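Local coordinates for phosphoserine phosphatase RsbX (Bacillus subtilis, PDB 3W42), which dephosphorylates the stressosome protein RsbS and thereby acts as a negative regulator of sigma-B in the general stress response, at residues E64-E69 with I75-Q80; R111-S116 with P161-H166; E120-L125 with K139-T144. All coordinates share one frame; numbering follows the deposited sequence.

Interaction 1 of 3, residues E64-E69 with I75-Q80; sequences ENYASE and IERCNQ
Where helix 49-65 gives way to helix 71-81, the connection is braced by Arg77, which lies flat on the ring of Tyr66 and is gripped along its edge by Glu69. Tyr66 is the first residue to leave helical geometry, and a type I beta turn runs from it to Glu69, closed by the backbone bond from Glu69 N to Tyr66 O.

The guanidinium and the phenol ring are nearly parallel, planes 7° apart and centres 3.6 Å apart, a cation-pi stack in which Arg77 CZ comes to 3.4 Å from Tyr66 CE1. The aliphatic part of the arginine shares the same face: Arg77 CD sits 3.5 Å from Tyr66 CD2 and makes a CH-pi contact. The extended run of Arg77 from CG to NE carries the charged group across the ring, and the near-perpendicular last torsion, chi4 -88°, turns it flat.

Glu69 meets the guanidinium side-on. Arg77 NE donates to Glu69 OE1 at 2.9 Å in an almost straight bond (179°), while Arg77 NH2 donates to the syn lone pair of Glu69 OE2, at 2.8 Å. The carboxylate is twisted relative to the guanidinium, which leaves NE approaching OE1 from outside the carboxylate plane. OE1 also accepts from Ser73 OG, in the first turn of the second helix, and this second bond should further restrict the carboxylate's rotation. Ring and carboxylate hold the arginine from a face and an edge, and the carboxylate would offset its charge at the surface. The result is a stacked, bidentate salt bridge that spans the short connection between helices 49-65 and 71-81 of the PP2C-type alpha-beta-beta-alpha sandwich.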
# COMPACT_ATOMS: atom_id res chain seq x y z
N GLU A 64 3.62 -5.90 10.76
CA GLU A 64 4.06 -7.28 10.85
C GLU A 64 3.66 -7.87 12.17
O GLU A 64 3.14 -9.01 12.22
CB GLU A 64 5.58 -7.36 10.70
CG GLU A 64 6.05 -8.78 10.88
CD GLU A 64 7.48 -8.96 10.63
OE1 GLU A 64 8.28 -8.01 10.68
OE2 GLU A 64 7.89 -10.12 10.36
N ASN A 65 3.90 -7.19 13.26
CA ASN A 65 3.69 -7.69 14.62
C ASN A 65 2.25 -7.91 14.99
O ASN A 65 1.96 -8.79 15.76
CB ASN A 65 4.34 -6.75 15.66
CG ASN A 65 4.53 -7.45 16.96
OD1 ASN A 65 3.88 -7.12 17.89
ND2 ASN A 65 5.34 -8.52 16.98
N TYR A 66 1.40 -7.06 14.47
CA TYR A 66 -0.03 -6.99 14.84
C TYR A 66 -0.92 -7.36 13.69
O TYR A 66 -2.10 -7.02 13.71
CB TYR A 66 -0.35 -5.69 15.47
CG TYR A 66 0.36 -5.51 16.82
CD1 TYR A 66 0.02 -6.21 17.90
CD2 TYR A 66 1.49 -4.65 16.92
CE1 TYR A 66 0.74 -6.06 19.12
CE2 TYR A 66 2.19 -4.51 18.10
CZ TYR A 66 1.81 -5.21 19.21
OH TYR A 66 2.49 -5.13 20.37
N ALA A 67 -0.40 -8.11 12.72
CA ALA A 67 -1.10 -8.44 11.47
C ALA A 67 -2.47 -9.09 11.74
O ALA A 67 -3.35 -9.01 10.90
CB ALA A 67 -0.28 -9.34 10.66
N SER A 68 -2.59 -9.86 12.83
CA SER A 68 -3.88 -10.54 13.07
C SER A 68 -4.97 -9.61 13.54
O SER A 68 -6.16 -10.00 13.49
CB SER A 68 -3.72 -11.67 14.13
OG SER A 68 -3.49 -11.14 15.41
N GLU A 69 -4.63 -8.40 13.96
CA GLU A 69 -5.67 -7.45 14.40
C GLU A 69 -6.42 -6.86 13.23
O GLU A 69 -5.96 -6.89 12.08
CB GLU A 69 -5.02 -6.34 15.27
CG GLU A 69 -4.39 -6.92 16.55
CD GLU A 69 -3.87 -5.87 17.53
OE1 GLU A 69 -3.92 -4.65 17.23
OE2 GLU A 69 -3.46 -6.31 18.63
N ILE A 75 -3.82 0.45 12.58
CA ILE A 75 -3.49 1.82 12.24
C ILE A 75 -3.42 2.70 13.47
O ILE A 75 -2.63 3.63 13.51
CB ILE A 75 -4.42 2.36 11.14
CG1 ILE A 75 -3.65 3.48 10.37
CG2 ILE A 75 -5.71 2.82 11.67
CD1 ILE A 75 -4.43 3.94 9.08
N GLU A 76 -4.24 2.40 14.50
CA GLU A 76 -4.16 3.20 15.73
C GLU A 76 -2.85 2.93 16.49
O GLU A 76 -2.31 3.89 17.04
CB GLU A 76 -5.41 2.93 16.59
CG GLU A 76 -5.29 3.54 17.95
CD GLU A 76 -5.08 5.04 18.02
OE1 GLU A 76 -5.24 5.80 16.93
OE2 GLU A 76 -4.75 5.50 19.12
N ARG A 77 -2.36 1.70 16.49
CA ARG A 77 -1.05 1.48 17.04
C ARG A 77 -0.01 2.31 16.30
O ARG A 77 0.94 2.83 16.90
CB ARG A 77 -0.66 -0.01 16.98
CG ARG A 77 -1.48 -0.92 17.85
CD ARG A 77 -0.97 -2.34 17.77
NE ARG A 77 -1.72 -3.29 18.55
CZ ARG A 77 -1.51 -3.59 19.83
NH1 ARG A 77 -0.60 -2.95 20.55
NH2 ARG A 77 -2.22 -4.56 20.40
N CYS A 78 -0.13 2.30 14.98
CA CYS A 78 0.76 3.11 14.15
C CYS A 78 0.68 4.58 14.52
O CYS A 78 1.72 5.24 14.71
CB CYS A 78 0.45 2.93 12.68
SG CYS A 78 0.83 1.26 12.05
N ASN A 79 -0.54 5.10 14.69
CA ASN A 79 -0.69 6.48 15.08
C ASN A 79 0.00 6.80 16.42
O ASN A 79 0.71 7.77 16.55
CB ASN A 79 -2.17 6.80 15.19
CG ASN A 79 -2.44 8.27 15.29
OD1 ASN A 79 -1.84 9.06 14.61
ND2 ASN A 79 -3.27 8.64 16.27
N GLN A 80 -0.21 5.91 17.39
CA GLN A 80 0.47 6.15 18.70
C GLN A 80 1.97 6.13 18.61
O GLN A 80 2.64 6.92 19.28
CB GLN A 80 -0.01 5.11 19.73
CG GLN A 80 -1.49 5.37 20.12
CD GLN A 80 -1.93 4.62 21.28
OE1 GLN A 80 -1.18 4.46 22.25
NE2 GLN A 80 -3.16 4.12 21.21

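Interaction 2 of 3, residues R111-S116 with P161-H166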
# COMPACT_ATOMS: atom_id res chain seq x y z
N ARG A 111 -2.25 5.86 -1.91
CA ARG A 111 -3.47 5.56 -2.64
C ARG A 111 -3.66 4.06 -2.84
O ARG A 111 -2.70 3.32 -2.97
CB ARG A 111 -3.46 6.25 -3.96
CG ARG A 111 -3.26 7.81 -3.94
CD ARG A 111 -4.19 8.50 -3.04
NE ARG A 111 -5.58 8.39 -3.46
CZ ARG A 111 -6.19 9.18 -4.36
NH1 ARG A 111 -5.53 10.25 -4.84
NH2 ARG A 111 -7.46 8.94 -4.69
N PHE A 112 -4.91 3.65 -2.91
CA PHE A 112 -5.30 2.28 -3.15
C PHE A 112 -6.39 2.28 -4.21
O PHE A 112 -7.37 3.03 -4.13
CB PHE A 112 -5.87 1.65 -1.85
CG PHE A 112 -6.48 0.29 -1.97
CD1 PHE A 112 -5.86 -0.77 -2.64
CD2 PHE A 112 -7.67 -0.01 -1.31
CE1 PHE A 112 -6.42 -2.03 -2.63
CE2 PHE A 112 -8.24 -1.25 -1.30
CZ PHE A 112 -7.62 -2.29 -1.98
N ILE A 113 -6.20 1.43 -5.23
CA ILE A 113 -7.15 1.26 -6.30
C ILE A 113 -7.33 -0.22 -6.53
O ILE A 113 -6.33 -0.92 -6.76
CB ILE A 113 -6.65 1.96 -7.66
CG1 ILE A 113 -6.31 3.45 -7.43
CG2 ILE A 113 -7.75 1.75 -8.69
CD1 ILE A 113 -4.92 3.75 -7.04
N LEU A 114 -8.55 -0.71 -6.48
CA LEU A 114 -8.87 -2.12 -6.78
C LEU A 114 -9.84 -2.12 -7.96
O LEU A 114 -10.91 -1.53 -7.91
CB LEU A 114 -9.39 -2.84 -5.55
CG LEU A 114 -9.70 -4.37 -5.74
CD1 LEU A 114 -9.37 -5.17 -4.44
CD2 LEU A 114 -11.09 -4.62 -6.31
N HIS A 115 -9.42 -2.77 -9.04
CA HIS A 115 -10.14 -2.88 -10.31
C HIS A 115 -10.78 -4.23 -10.38
O HIS A 115 -10.14 -5.24 -10.24
CB HIS A 115 -9.13 -2.77 -11.50
CG HIS A 115 -9.76 -3.03 -12.85
ND1 HIS A 115 -10.53 -2.13 -13.54
CD2 HIS A 115 -9.85 -4.18 -13.55
CE1 HIS A 115 -11.04 -2.69 -14.62
NE2 HIS A 115 -10.66 -3.96 -14.62
N SER A 116 -12.09 -4.23 -10.64
CA SER A 116 -12.92 -5.40 -10.77
C SER A 116 -13.07 -5.76 -12.25
O SER A 116 -13.27 -4.86 -13.05
CB SER A 116 -14.28 -4.98 -10.16
OG SER A 116 -15.14 -6.08 -10.15
N PRO A 161 -1.52 9.24 -14.84
CA PRO A 161 -2.81 9.89 -15.20
C PRO A 161 -4.04 9.01 -14.97
O PRO A 161 -5.01 9.50 -14.51
CB PRO A 161 -2.64 10.27 -16.66
CG PRO A 161 -1.19 10.38 -16.87
CD PRO A 161 -0.55 9.33 -15.93
N ASP A 162 -3.98 7.77 -15.33
CA ASP A 162 -5.07 6.88 -15.36
C ASP A 162 -4.71 5.49 -14.89
O ASP A 162 -4.59 4.53 -15.66
CB ASP A 162 -5.71 6.82 -16.76
CG ASP A 162 -6.92 5.95 -16.88
OD1 ASP A 162 -7.48 5.50 -15.88
OD2 ASP A 162 -7.46 5.87 -18.03
N ILE A 163 -4.48 5.34 -13.59
CA ILE A 163 -4.05 4.07 -13.05
C ILE A 163 -4.95 2.92 -13.33
O ILE A 163 -4.53 1.80 -13.53
CB ILE A 163 -3.71 4.23 -11.55
CG1 ILE A 163 -3.01 3.03 -10.95
CG2 ILE A 163 -5.00 4.54 -10.72
CD1 ILE A 163 -1.73 2.76 -11.58
N ARG A 164 -6.25 3.19 -13.36
CA ARG A 164 -7.24 2.13 -13.60
C ARG A 164 -6.95 1.46 -14.92
O ARG A 164 -7.12 0.26 -15.04
CB ARG A 164 -8.63 2.74 -13.62
CG ARG A 164 -9.21 3.08 -12.28
CD ARG A 164 -10.58 3.71 -12.51
NE ARG A 164 -11.26 3.98 -11.26
CZ ARG A 164 -12.27 4.82 -11.10
NH1 ARG A 164 -12.76 5.47 -12.16
NH2 ARG A 164 -12.81 4.96 -9.89
N SER A 165 -6.56 2.22 -15.93
CA SER A 165 -6.31 1.63 -17.23
C SER A 165 -5.16 0.60 -17.21
O SER A 165 -5.20 -0.39 -17.90
CB SER A 165 -6.06 2.74 -18.27
OG SER A 165 -4.81 3.39 -18.13
N HIS A 166 -4.12 0.91 -16.41
CA HIS A 166 -3.01 -0.00 -16.32
C HIS A 166 -3.46 -1.30 -15.67
O HIS A 166 -3.03 -2.39 -16.05
CB HIS A 166 -1.85 0.65 -15.53
CG HIS A 166 -1.25 1.81 -16.24
ND1 HIS A 166 -0.16 1.64 -17.05
CD2 HIS A 166 -1.60 3.10 -16.27
CE1 HIS A 166 0.14 2.83 -17.56
NE2 HIS A 166 -0.71 3.75 -17.12
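Apolar packing carries most of this buried contact, led by Ile113 on strand 111-115 and Ile163 at the start of helix 163-169. Ile113 CG1 approaches Ile163 CG2 to 3.7 Å, and Ile113 CD1 lies almost as near the same methyl, at 3.8 Å, so one branch of Ile163 rests against two successive carbons of the strand residue. On Ile163 the longer branch is turned anti to the backbone N (chi1 -169°); CG2 therefore takes the position between N and the carbonyl carbon, and it is this short branch that meets the strand. The other branch of Ile113 serves a different neighbour: in the Arg164 conformer described, one of two, its CG2 loosely touches the aliphatic Arg164 CG at 4.1 Å, the two side chains crossing at about a right angle.

These contacts belong to one outer layer of the alpha-beta-beta-alpha sandwich of PPM-type phosphatases, where a helix lies on the outer face of a central antiparallel sheet. Ile152, on the adjoining strand 150-154, touches both isoleucines, and Tyr123 also packs against both, while Leu167 from the next turn of the helix extends the cover over Ile113 and His115.

Polar approaches across the contact are loose. The His115 ring is oblique to Arg164 O, with ND1 4.4 Å from that oxygen.

Between the two segments there are no hydrogen bonds; those that shape the helix start lie within residues 161-166. Asp162 occupies the N-cap position, and its OD1 accepts a weak capping bond, 3.4 Å long, from Ser165 N. Ser165 OG returns a firmer bond to Asp162 O at 2.7 Å, lying in the carbonyl plane with a C=O...O angle of 152°.

Interaction 3 of 3, residues E120-L125 with K139-T144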
# COMPACT_ATOMS: atom_id res chain seq x y z
N GLU A 120 -16.01 -2.13 -12.22
CA GLU A 120 -16.14 -1.44 -10.95
C GLU A 120 -14.75 -1.19 -10.34
O GLU A 120 -13.80 -1.94 -10.52
CB GLU A 120 -16.99 -2.36 -10.07
CG GLU A 120 -17.14 -2.12 -8.60
CD GLU A 120 -18.01 -3.26 -7.98
OE1 GLU A 120 -19.22 -3.35 -8.37
OE2 GLU A 120 -17.50 -4.06 -7.14
N SER A 121 -14.53 -0.01 -9.90
CA SER A 121 -13.27 0.12 -9.19
C SER A 121 -13.61 0.63 -7.79
O SER A 121 -14.56 1.47 -7.58
CB SER A 121 -12.41 1.13 -9.93
OG SER A 121 -13.05 2.41 -9.97
N PHE A 122 -12.83 0.23 -6.84
CA PHE A 122 -12.77 0.84 -5.52
C PHE A 122 -11.58 1.77 -5.55
O PHE A 122 -10.45 1.31 -5.75
CB PHE A 122 -12.63 -0.21 -4.46
CG PHE A 122 -12.53 0.40 -3.06
CD1 PHE A 122 -13.51 1.23 -2.59
CD2 PHE A 122 -11.38 0.24 -2.30
CE1 PHE A 122 -13.41 1.87 -1.33
CE2 PHE A 122 -11.30 0.79 -1.00
CZ PHE A 122 -12.32 1.59 -0.51
N TYR A 123 -11.79 3.06 -5.35
CA TYR A 123 -10.76 4.07 -5.55
C TYR A 123 -11.08 5.21 -4.60
O TYR A 123 -11.49 6.32 -5.01
CB TYR A 123 -10.70 4.55 -7.01
CG TYR A 123 -9.43 5.33 -7.37
CD1 TYR A 123 -8.47 5.82 -6.49
CD2 TYR A 123 -9.21 5.50 -8.71
CE1 TYR A 123 -7.32 6.54 -7.03
CE2 TYR A 123 -8.12 6.20 -9.25
CZ TYR A 123 -7.18 6.71 -8.37
OH TYR A 123 -6.01 7.39 -8.75
N PRO A 124 -10.87 5.00 -3.32
CA PRO A 124 -11.19 6.01 -2.36
C PRO A 124 -10.37 7.29 -2.54
O PRO A 124 -9.20 7.23 -2.87
CB PRO A 124 -10.93 5.36 -0.99
CG PRO A 124 -9.95 4.30 -1.31
CD PRO A 124 -10.35 3.79 -2.66
N LEU A 125 -10.95 8.41 -2.20
CA LEU A 125 -10.21 9.65 -2.13
C LEU A 125 -9.26 9.59 -0.97
O LEU A 125 -9.48 8.91 0.05
CB LEU A 125 -11.15 10.82 -1.89
CG LEU A 125 -12.05 11.12 -3.06
CD1 LEU A 125 -12.84 12.36 -2.65
CD2 LEU A 125 -11.19 11.27 -4.37
N LYS A 139 -11.72 5.65 9.01
CA LYS A 139 -12.74 5.09 8.14
C LYS A 139 -12.23 3.70 7.70
O LYS A 139 -11.11 3.62 7.20
CB LYS A 139 -13.00 6.06 6.96
CG LYS A 139 -13.71 5.57 5.85
CD LYS A 139 -15.09 5.17 6.27
CE LYS A 139 -15.88 4.64 5.06
NZ LYS A 139 -17.30 4.33 5.38
N THR A 140 -12.89 2.65 8.01
CA THR A 140 -12.54 1.36 7.50
C THR A 140 -13.51 0.93 6.45
O THR A 140 -14.74 0.97 6.67
CB THR A 140 -12.47 0.34 8.64
OG1 THR A 140 -11.44 0.74 9.54
CG2 THR A 140 -12.20 -1.09 8.06
N HIS A 141 -13.02 0.45 5.33
CA HIS A 141 -13.85 -0.11 4.25
C HIS A 141 -13.77 -1.61 4.30
O HIS A 141 -12.69 -2.20 4.45
CB HIS A 141 -13.37 0.35 2.85
CG HIS A 141 -14.24 -0.04 1.66
ND1 HIS A 141 -15.38 0.66 1.37
CD2 HIS A 141 -14.12 -0.99 0.70
CE1 HIS A 141 -15.94 0.15 0.29
NE2 HIS A 141 -15.18 -0.83 -0.16
N THR A 142 -14.91 -2.25 4.17
CA THR A 142 -15.02 -3.71 4.09
C THR A 142 -15.83 -4.05 2.85
O THR A 142 -16.93 -3.54 2.71
CB THR A 142 -15.78 -4.26 5.37
OG1 THR A 142 -15.09 -3.81 6.54
CG2 THR A 142 -15.91 -5.77 5.34
N ALA A 143 -15.33 -4.90 1.98
CA ALA A 143 -16.02 -5.26 0.77
C ALA A 143 -15.59 -6.62 0.30
O ALA A 143 -14.53 -7.10 0.58
CB ALA A 143 -15.83 -4.20 -0.29
N THR A 144 -16.43 -7.20 -0.56
CA THR A 144 -16.12 -8.44 -1.28
C THR A 144 -15.49 -8.08 -2.61
O THR A 144 -15.93 -7.16 -3.27
CB THR A 144 -17.45 -9.20 -1.47
OG1 THR A 144 -18.00 -9.43 -0.17
CG2 THR A 144 -17.30 -10.53 -2.19
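An offset aromatic stack between Phe122 and His141 bridges the two antiparallel sheets of the alpha-beta-beta-alpha sandwich at their edges. Phe122 belongs to the short strand 121-122, outermost in one sheet and paired with strand 111-115; His141 lies on strand 140-144, outermost in the other and paired with strand 101-107. Both residues are partly exposed, as suits a contact at the margin of the sandwich. His141 adopts two conformers, and the stack is that of the one described here.

The two side chains come from opposite directions and overlap face on face. Their ring planes differ by 13°, and the centroids are 3.8 Å apart. Each CG is anti to its own backbone nitrogen (chi1 179° in Phe122 and -173° in His141), which turns both rings away from their strands toward each other. The overlap is displaced to the far end of the phenyl ring: Phe122 CE1 lies over the centre of the imidazole, whereas His141 CD2 projects toward the rim of the phenyl. The rings approach most closely between Phe122 CZ and His141 CG, at 3.3 Å, and Phe122 CZ also reaches back to the methylene His141 CB at 3.7 Å. Towards the outer end of the imidazole, His141 NE2 stands 3.4 Å from Phe122 CE1, a van der Waals approach within the stack.

Pro124, two residues farther along the chain, packs on the other face of the phenyl, with Pro124 CD 3.5 Å above the centre of the Phe122 ring.

From the N terminus, interaction 1 comes first: it closes a short loop of five residues and ties the end of helix 49-65 to helix 71-81, finishing before the others begin. Interaction 2 then opens at strand 111-115 and closes a much longer loop at helix 163-169. Interaction 3 is nested inside that loop and joins edge strands 121-122 and 140-144 of the two sheets. Interactions 2 and 3 touch directly, as strands 111-115 and 121-122 are neighbours in one sheet, linked by the backbone bond between Leu114 O and Phe122 N. Interactions 1 and 2 lie on opposite sides of the chain's centre, their centres 26 Å apart, joining helices at one layer and helix to sheet at the other.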